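Local atomic coordinates of 2,3-dihydroxy-2,3-dihydrophenylpropionate dehydrogenase (Pseudomonas sp. MC1, PDB entry 5XTF), a protein that catalyses the NAD(+)-dependent oxidation of naphthalene cis-dihydrodiol to 1,2-dihydroxynaphthalene. Residues T83-I88 and I140-P145; F101-G106 and K134-G139; S153-A158 and A248-L253. All blocks are in the same frame, centred on the assembly; numbering follows the deposited sequence.

Interaction 1 (T83-I88 and I140-P145); sequences TNEKLI and ISAALP
Asn84, Glu85 and Ile88 on one helix meet Ala142 and Ala143 on another, in an arrangement where small residues let two helices of a Rossmann fold lie side by side. The segments run roughly parallel, at a crossing angle of -30°, and their axes approach to 8.7 Å. Asn84 opens the contact through its CB, which faces the CB of Ala142 at 4.2 Å. Its backbone takes part too, since the carbonyl oxygen lies beside the same methyl. Beyond the contact Asn84 packs on Val78, a residue of the NAD(+) site. At Glu85 the helices come together in the backbone, CA to 5.3 Å from CA of Ala142. The methyl CB of Ala142 thus sits 4.0 Å from the Glu85 backbone N, fitted against the helix surface itself. CG of Glu85 flanks that methyl at 4.1 Å, while the chain beyond CG stays extended and the residue is exposed. One turn after Asn84, Ile88 carries the branched part of the contact. Its CG1, anti to its own carbonyl carbon (chi1 -56°), lies 3.8 Å from O of Ala142. CG2 is equally near that oxygen, and the forked side chain rests on the carbonyl. The second torsion (chi2 -49°) places CD1 4.0 Å from CB of Ala143, and Leu98 touches both Ile88 and Ala143 from the loop before strand 100-103. On the far flank of segment 140-145, Ile140 and Leu144 turn to helix 170-190 and also touch Ile114 and Glu115 of a second subunit. Between the two segments the contact is entirely van der Waals, methyl and methylene groups against one another and against backbone atoms; it therefore depends on shape, and the small side chain of Ala142 probably lets the backbones come so near.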
loop_
_atom_site.group_PDB
_atom_site.type_symbol
_atom_site.label_atom_id
_atom_site.label_comp_id
_atom_site.label_asym_id
_atom_site.label_seq_id
_atom_site.Cartn_x
_atom_site.Cartn_y
_atom_site.Cartn_z
ATOM N N THR B 83 25.989 15.448 -18.344
ATOM C CA THR B 83 26.834 14.663 -17.450
ATOM C C THR B 83 26.386 13.200 -17.395
ATOM O O THR B 83 27.224 12.282 -17.398
ATOM C CB THR B 83 26.828 15.282 -16.049
ATOM O OG1 THR B 83 27.453 16.576 -16.083
ATOM C CG2 THR B 83 27.555 14.373 -15.054
ATOM N N ASN B 84 25.067 12.964 -17.341
ATOM C CA ASN B 84 24.547 11.597 -17.360
ATOM C C ASN B 84 24.895 10.901 -18.671
ATOM O O ASN B 84 25.263 9.724 -18.677
ATOM C CB ASN B 84 23.021 11.597 -17.166
ATOM C CG ASN B 84 22.599 12.050 -15.790
ATOM O OD1 ASN B 84 21.976 13.101 -15.629
ATOM N ND2 ASN B 84 22.910 11.254 -14.793
ATOM N N GLU B 85 24.751 11.608 -19.796
ATOM C CA GLU B 85 25.177 11.050 -21.075
ATOM C C GLU B 85 26.668 10.726 -21.060
ATOM O O GLU B 85 27.091 9.656 -21.521
ATOM C CB GLU B 85 24.833 12.028 -22.194
ATOM C CG GLU B 85 23.333 12.154 -22.419
ATOM C CD GLU B 85 22.962 13.283 -23.371
ATOM O OE1 GLU B 85 23.672 14.318 -23.389
ATOM O OE2 GLU B 85 21.969 13.121 -24.114
ATOM N N LYS B 86 27.473 11.624 -20.497
ATOM C CA LYS B 86 28.911 11.400 -20.402
ATOM C C LYS B 86 29.219 10.138 -19.605
ATOM O O LYS B 86 30.006 9.288 -20.046
ATOM C CB LYS B 86 29.563 12.626 -19.772
ATOM C CG LYS B 86 31.082 12.662 -19.785
ATOM C CD LYS B 86 31.502 14.034 -19.246
ATOM C CE LYS B 86 32.851 14.029 -18.554
ATOM N NZ LYS B 86 33.730 13.030 -19.169
ATOM N N LEU B 87 28.575 9.986 -18.440
ATOM C CA LEU B 87 28.735 8.776 -17.629
ATOM C C LEU B 87 28.477 7.523 -18.453
ATOM O O LEU B 87 29.299 6.596 -18.481
ATOM C CB LEU B 87 27.791 8.818 -16.428
ATOM C CG LEU B 87 27.817 7.629 -15.460
ATOM C CD1 LEU B 87 29.044 7.680 -14.615
ATOM C CD2 LEU B 87 26.562 7.616 -14.562
ATOM N N ILE B 88 27.346 7.487 -19.155
ATOM C CA ILE B 88 27.052 6.329 -19.988
ATOM C C ILE B 88 28.102 6.181 -21.088
ATOM O O ILE B 88 28.662 5.099 -21.287
ATOM C CB ILE B 88 25.635 6.428 -20.572
ATOM C CG1 ILE B 88 24.609 6.600 -19.438
ATOM C CG2 ILE B 88 25.330 5.198 -21.426
ATOM C CD1 ILE B 88 24.764 5.610 -18.288
ATOM N N ILE B 140 18.046 7.563 -16.510
ATOM C CA ILE B 140 17.417 6.427 -17.184
ATOM C C ILE B 140 17.251 6.703 -18.679
ATOM O O ILE B 140 17.503 5.823 -19.520
ATOM C CB ILE B 140 16.080 6.084 -16.504
ATOM C CG1 ILE B 140 16.352 5.462 -15.132
ATOM C CG2 ILE B 140 15.238 5.179 -17.396
ATOM C CD1 ILE B 140 15.207 5.530 -14.194
ATOM N N SER B 141 16.827 7.920 -19.035
ATOM C CA SER B 141 16.798 8.331 -20.436
ATOM C C SER B 141 18.158 8.129 -21.110
ATOM O O SER B 141 18.245 7.596 -22.223
ATOM C CB SER B 141 16.374 9.796 -20.517
ATOM O OG SER B 141 16.457 10.286 -21.836
ATOM N N ALA B 142 19.234 8.520 -20.438
ATOM C CA ALA B 142 20.560 8.360 -21.028
ATOM C C ALA B 142 21.002 6.900 -21.088
ATOM O O ALA B 142 21.781 6.528 -21.974
ATOM C CB ALA B 142 21.572 9.186 -20.246
ATOM N N ALA B 143 20.532 6.051 -20.164
ATOM C CA ALA B 143 21.007 4.675 -20.120
ATOM C C ALA B 143 20.190 3.731 -20.991
ATOM O O ALA B 143 20.703 2.672 -21.369
ATOM C CB ALA B 143 21.027 4.157 -18.682
ATOM N N LEU B 144 18.961 4.114 -21.360
ATOM C CA LEU B 144 17.981 3.237 -21.994
ATOM C C LEU B 144 18.530 2.530 -23.236
ATOM O O LEU B 144 18.546 1.292 -23.259
ATOM C CB LEU B 144 16.715 4.021 -22.346
ATOM C CG LEU B 144 15.452 3.177 -22.523
ATOM C CD1 LEU B 144 15.121 2.431 -21.261
ATOM C CD2 LEU B 144 14.285 4.041 -22.893
ATOM N N PRO B 145 19.010 3.245 -24.267
ATOM C CA PRO B 145 19.448 2.527 -25.474
ATOM C C PRO B 145 20.455 1.422 -25.176
ATOM O O PRO B 145 20.371 0.345 -25.781
ATOM C CB PRO B 145 20.032 3.641 -26.348
ATOM C CG PRO B 145 19.394 4.906 -25.844
ATOM C CD PRO B 145 19.272 4.695 -24.378
#

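Interaction 2 (F101-G106 and K134-G139); sequences FIANAG and KSYFSG
Tyr136 lays its ring on Ala103, joining strand 100-103 of the Rossmann sheet to helix 118-150, which follows it in the chain. The strand runs into Asn104-Ala105-Gly106, the Asn-Ala-Gly motif characteristic of short-chain dehydrogenases, here in the loop after the strand; its Asn104 belongs to the NAD(+) site. From CB, the Tyr136 side chain sets out with CG anti to the carbonyl carbon (chi1 -77°), which brings CG beside the methyl of Ala103. CD1 is nearer still, 3.5 Å from Ala103 CB, and the methyl stands over the ring face in a CH-pi contact, 3.9 Å from the centroid and 23° off the normal. CE1 moves on to backbone, meeting C and O of Ala103 and, at 3.6 Å, O of Ala105. CZ lies 3.3 Å from Ala103 O. At the tip, OH passes CA of Asn104 at 3.7 Å, but its hydrogen bond goes to Thr157 O on the adjoining strand, and the side chain of Lys176, a residue of the NAD(+) site, touches that of Tyr136. An alanine in place of Tyr136 would probably leave Thr157 O without its hydroxyl partner and open a gap above the Ala103 methyl. One turn along the helix the absence of a side chain matters: Phe101 CZ reaches to 3.6 Å from CA of Gly139, and Gly139 O stands over one face of the phenylalanine ring, toward its rim.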
loop_
_atom_site.group_PDB
_atom_site.type_symbol
_atom_site.label_atom_id
_atom_site.label_comp_id
_atom_site.label_asym_id
_atom_site.label_seq_id
_atom_site.Cartn_x
_atom_site.Cartn_y
_atom_site.Cartn_z
ATOM N N PHE B 101 21.881 0.096 -14.423
ATOM C CA PHE B 101 22.017 1.495 -14.038
ATOM C C PHE B 101 21.371 1.685 -12.673
ATOM O O PHE B 101 20.193 1.346 -12.487
ATOM C CB PHE B 101 21.373 2.439 -15.059
ATOM C CG PHE B 101 21.431 3.890 -14.644
ATOM C CD1 PHE B 101 22.633 4.578 -14.671
ATOM C CD2 PHE B 101 20.301 4.558 -14.215
ATOM C CE1 PHE B 101 22.710 5.904 -14.285
ATOM C CE2 PHE B 101 20.376 5.895 -13.828
ATOM C CZ PHE B 101 21.582 6.558 -13.865
ATOM N N ILE B 102 22.140 2.219 -11.725
ATOM C CA ILE B 102 21.684 2.465 -10.365
ATOM C C ILE B 102 21.616 3.969 -10.178
ATOM O O ILE B 102 22.653 4.643 -10.123
ATOM C CB ILE B 102 22.602 1.835 -9.314
ATOM C CG1 ILE B 102 22.691 0.321 -9.511
ATOM C CG2 ILE B 102 22.119 2.185 -7.917
ATOM C CD1 ILE B 102 23.496 -0.376 -8.439
ATOM N N ALA B 103 20.399 4.494 -10.093
ATOM C CA ALA B 103 20.179 5.910 -9.852
ATOM C C ALA B 103 20.022 6.080 -8.351
ATOM O O ALA B 103 19.047 5.596 -7.767
ATOM C CB ALA B 103 18.949 6.398 -10.609
ATOM N N ASN B 104 20.975 6.769 -7.727
ATOM C CA ASN B 104 21.079 6.775 -6.274
ATOM C C ASN B 104 21.392 8.135 -5.682
ATOM O O ASN B 104 21.159 8.326 -4.483
ATOM C CB ASN B 104 22.148 5.763 -5.818
ATOM C CG ASN B 104 22.573 5.949 -4.376
ATOM O OD1 ASN B 104 21.787 5.730 -3.444
ATOM N ND2 ASN B 104 23.822 6.357 -4.178
ATOM N N ALA B 105 21.921 9.081 -6.448
ATOM C CA ALA B 105 22.255 10.379 -5.881
ATOM C C ALA B 105 21.006 11.002 -5.262
ATOM O O ALA B 105 19.930 11.000 -5.865
ATOM C CB ALA B 105 22.864 11.288 -6.957
ATOM N N GLY B 106 21.126 11.472 -4.021
ATOM C CA GLY B 106 19.986 12.017 -3.316
ATOM C C GLY B 106 20.369 13.238 -2.505
ATOM O O GLY B 106 21.552 13.534 -2.316
ATOM N N LYS B 134 13.871 14.260 -10.904
ATOM C CA LYS B 134 14.131 14.591 -12.300
ATOM C C LYS B 134 15.428 13.950 -12.796
ATOM O O LYS B 134 15.486 13.424 -13.916
ATOM C CB LYS B 134 14.175 16.106 -12.501
ATOM C CG LYS B 134 13.968 16.454 -13.952
ATOM C CD LYS B 134 14.223 17.918 -14.277
ATOM C CE LYS B 134 13.963 18.149 -15.772
ATOM N NZ LYS B 134 14.029 19.584 -16.173
ATOM N N SER B 135 16.465 13.950 -11.974
ATOM C CA SER B 135 17.715 13.381 -12.452
ATOM C C SER B 135 17.686 11.850 -12.481
ATOM O O SER B 135 18.511 11.248 -13.172
ATOM C CB SER B 135 18.886 13.895 -11.615
ATOM O OG SER B 135 18.927 13.209 -10.379
ATOM N N TYR B 136 16.741 11.196 -11.791
ATOM C CA TYR B 136 16.505 9.776 -12.065
ATOM C C TYR B 136 15.971 9.586 -13.482
ATOM O O TYR B 136 16.445 8.714 -14.224
ATOM C CB TYR B 136 15.531 9.163 -11.058
ATOM C CG TYR B 136 16.099 8.837 -9.694
ATOM C CD1 TYR B 136 17.359 9.280 -9.296
ATOM C CD2 TYR B 136 15.365 8.070 -8.799
ATOM C CE1 TYR B 136 17.857 8.964 -8.033
ATOM C CE2 TYR B 136 15.848 7.757 -7.545
ATOM C CZ TYR B 136 17.085 8.198 -7.166
ATOM O OH TYR B 136 17.508 7.858 -5.913
ATOM N N PHE B 137 14.992 10.419 -13.880
ATOM C CA PHE B 137 14.502 10.393 -15.258
ATOM C C PHE B 137 15.636 10.621 -16.252
ATOM O O PHE B 137 15.718 9.936 -17.280
ATOM C CB PHE B 137 13.410 11.448 -15.456
ATOM C CG PHE B 137 12.043 11.029 -14.963
ATOM C CD1 PHE B 137 11.575 11.455 -13.723
ATOM C CD2 PHE B 137 11.224 10.233 -15.744
ATOM C CE1 PHE B 137 10.318 11.080 -13.267
ATOM C CE2 PHE B 137 9.970 9.853 -15.297
ATOM C CZ PHE B 137 9.518 10.277 -14.059
ATOM N N SER B 138 16.525 11.573 -15.955
ATOM C CA SER B 138 17.616 11.909 -16.872
ATOM C C SER B 138 18.607 10.752 -17.023
ATOM O O SER B 138 18.943 10.356 -18.146
ATOM C CB SER B 138 18.316 13.180 -16.388
ATOM O OG SER B 138 19.478 13.479 -17.156
ATOM N N GLY B 139 19.065 10.183 -15.904
ATOM C CA GLY B 139 19.933 9.016 -15.975
ATOM C C GLY B 139 19.327 7.859 -16.750
ATOM O O GLY B 139 20.004 7.222 -17.565
#

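Interaction 3 (S153-A158 and A248-L253); sequences SVVMTA and APYLLL
Tyr250 and Thr157 provide the direct polar link between helix 248-254 and strand 153-157. The tyrosine OH donates to Thr157 OG1 over 2.8 Å, and OG1 lies at the edge of the ring, near its plane. On the threonine, the first torsion sets OG1 anti to the carbonyl carbon (chi1 -65°) and so turns it to the tyrosine hydroxyl, with the CG2 methyl packing beside the same oxygen. Thr157 OG1 has a further hydrogen bond with OD1 of Asn104, a residue of the NAD(+) site; with the tyrosine proton already directed at OG1, the threonine proton probably goes to Asn104. Thr157 is thus a second-shell residue that would steady Asn104, and Tyr250 backs it from behind. A second polar link runs through water. One molecule donates to Val154 O at 2.6 Å and to Leu253 O at 3.2 Å, tying the strand backbone to the helix, and Arg195 NH1 also bonds to Leu253 O. The apolar part centres on Val155, between these two links. Its CG1 is anti to the backbone N (chi1 -170°) and meets Tyr250 CD1 at 3.7 Å and Leu253 CD1 at 3.9 Å. CG2 takes the base of the leucine, 4.0 Å from Leu253 CB, and the two side chains cross at about a right angle. The segments themselves run nearly antiparallel, at 160°, with axes 9.2 Å apart. Helix 34-46 touches Tyr250 through Ile35, Leu39 and Phe43, strand 195-201 through Val199, and strand 266-269 receives Leu253 on Ile267. Val154 and Met156, on the opposite face of the strand, pack on helix 118-150, which places strand 153-157 in the middle layer of the alpha/beta/alpha sandwich; helix 248-254, in turn, sets Leu252 against Leu252 of a third subunit.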
loop_
_atom_site.group_PDB
_atom_site.type_symbol
_atom_site.label_atom_id
_atom_site.label_comp_id
_atom_site.label_asym_id
_atom_site.label_seq_id
_atom_site.Cartn_x
_atom_site.Cartn_y
_atom_site.Cartn_z
ATOM N N SER B 153 18.875 -3.920 -16.390
ATOM C CA SER B 153 17.944 -3.470 -15.366
ATOM C C SER B 153 18.291 -2.068 -14.872
ATOM O O SER B 153 19.352 -1.508 -15.166
ATOM C CB SER B 153 17.891 -4.464 -14.191
ATOM O OG SER B 153 19.090 -4.461 -13.448
ATOM N N VAL B 154 17.343 -1.502 -14.118
ATOM C CA VAL B 154 17.506 -0.254 -13.388
ATOM C C VAL B 154 17.217 -0.519 -11.920
ATOM O O VAL B 154 16.288 -1.264 -11.591
ATOM C CB VAL B 154 16.568 0.841 -13.931
ATOM C CG1 VAL B 154 16.722 2.104 -13.131
ATOM C CG2 VAL B 154 16.864 1.093 -15.374
ATOM N N VAL B 155 18.006 0.084 -11.035
ATOM C CA VAL B 155 17.700 0.114 -9.608
ATOM C C VAL B 155 17.756 1.558 -9.168
ATOM O O VAL B 155 18.762 2.237 -9.403
ATOM C CB VAL B 155 18.664 -0.727 -8.758
ATOM C CG1 VAL B 155 18.127 -0.831 -7.334
ATOM C CG2 VAL B 155 18.865 -2.100 -9.369
ATOM N N MET B 156 16.677 2.035 -8.553
ATOM C CA MET B 156 16.625 3.362 -7.977
ATOM C C MET B 156 16.694 3.269 -6.462
ATOM O O MET B 156 16.192 2.320 -5.850
ATOM C CB MET B 156 15.349 4.099 -8.382
ATOM C CG MET B 156 15.303 4.520 -9.843
ATOM S SD MET B 156 13.667 5.105 -10.337
ATOM C CE MET B 156 12.923 3.619 -10.988
ATOM N N THR B 157 17.325 4.258 -5.860
ATOM C CA THR B 157 17.268 4.417 -4.417
ATOM C C THR B 157 16.008 5.217 -4.080
ATOM O O THR B 157 15.871 6.386 -4.470
ATOM C CB THR B 157 18.534 5.106 -3.901
ATOM O OG1 THR B 157 19.677 4.263 -4.122
ATOM C CG2 THR B 157 18.413 5.427 -2.425
ATOM N N ALA B 158 15.065 4.563 -3.406
ATOM C CA ALA B 158 13.910 5.232 -2.828
ATOM C C ALA B 158 14.283 5.639 -1.411
ATOM O O ALA B 158 15.357 6.211 -1.209
ATOM C CB ALA B 158 12.682 4.322 -2.862
ATOM N N ALA B 248 22.987 -5.414 0.072
ATOM C CA ALA B 248 22.569 -6.689 -0.504
ATOM C C ALA B 248 21.340 -6.587 -1.406
ATOM O O ALA B 248 21.359 -7.208 -2.482
ATOM C CB ALA B 248 22.345 -7.729 0.609
ATOM N N PRO B 249 20.266 -5.842 -1.068
ATOM C CA PRO B 249 19.120 -5.778 -1.996
ATOM C C PRO B 249 19.483 -5.248 -3.372
ATOM O O PRO B 249 18.921 -5.714 -4.376
ATOM C CB PRO B 249 18.127 -4.838 -1.282
ATOM C CG PRO B 249 18.507 -4.903 0.169
ATOM C CD PRO B 249 20.003 -5.097 0.177
ATOM N N TYR B 250 20.410 -4.286 -3.452
ATOM C CA TYR B 250 20.834 -3.797 -4.759
ATOM C C TYR B 250 21.465 -4.914 -5.579
ATOM O O TYR B 250 21.154 -5.073 -6.762
ATOM C CB TYR B 250 21.819 -2.644 -4.607
ATOM C CG TYR B 250 21.257 -1.373 -4.021
ATOM C CD1 TYR B 250 20.859 -0.323 -4.836
ATOM C CD2 TYR B 250 21.181 -1.207 -2.653
ATOM C CE1 TYR B 250 20.389 0.846 -4.301
ATOM C CE2 TYR B 250 20.717 -0.051 -2.104
ATOM C CZ TYR B 250 20.314 0.976 -2.924
ATOM O OH TYR B 250 19.843 2.141 -2.340
ATOM N N LEU B 251 22.334 -5.711 -4.955
ATOM C CA LEU B 251 23.000 -6.798 -5.665
ATOM C C LEU B 251 21.997 -7.817 -6.182
ATOM O O LEU B 251 22.095 -8.267 -7.327
ATOM C CB LEU B 251 24.005 -7.476 -4.743
ATOM C CG LEU B 251 25.276 -6.711 -4.415
ATOM C CD1 LEU B 251 25.985 -7.459 -3.290
ATOM C CD2 LEU B 251 26.163 -6.624 -5.655
ATOM N N LEU B 252 21.039 -8.213 -5.334
ATOM C CA LEU B 252 19.962 -9.100 -5.762
ATOM C C LEU B 252 19.209 -8.520 -6.957
ATOM O O LEU B 252 18.960 -9.219 -7.949
ATOM C CB LEU B 252 18.997 -9.335 -4.593
ATOM C CG LEU B 252 17.917 -10.428 -4.524
ATOM C CD1 LEU B 252 16.932 -10.047 -3.427
ATOM C CD2 LEU B 252 17.158 -10.676 -5.812
ATOM N N LEU B 253 18.813 -7.245 -6.868
ATOM C CA LEU B 253 17.981 -6.642 -7.913
ATOM C C LEU B 253 18.729 -6.456 -9.233
ATOM O O LEU B 253 18.101 -6.441 -10.299
ATOM C CB LEU B 253 17.418 -5.298 -7.438
ATOM C CG LEU B 253 16.397 -5.294 -6.293
ATOM C CD1 LEU B 253 16.075 -3.850 -5.868
ATOM C CD2 LEU B 253 15.126 -6.030 -6.666
HETATM O O HOH W 1 16.424 -3.782 -11.041
#

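Interactions 1 and 2 share helix 118-150. Its turn 140-145 packs on helix 81-95 by van der Waals contact alone, toward the outside of the fold and with an exposed glutamate; the preceding turn covers strand 100-103 with an aromatic ring, deep in the core. Interaction 3 is equally buried but lies across the sheet, where helix 248-254 adds hydroxyl and water links to apolar packing. Interactions 2 and 3 meet through neighbouring strands and share Thr157 as a polar junction beside the NAD(+) site. Interaction 1 joins interaction 2 where Ala143 CB packs on Phe101 CB, and touches interaction 3 through Ile140.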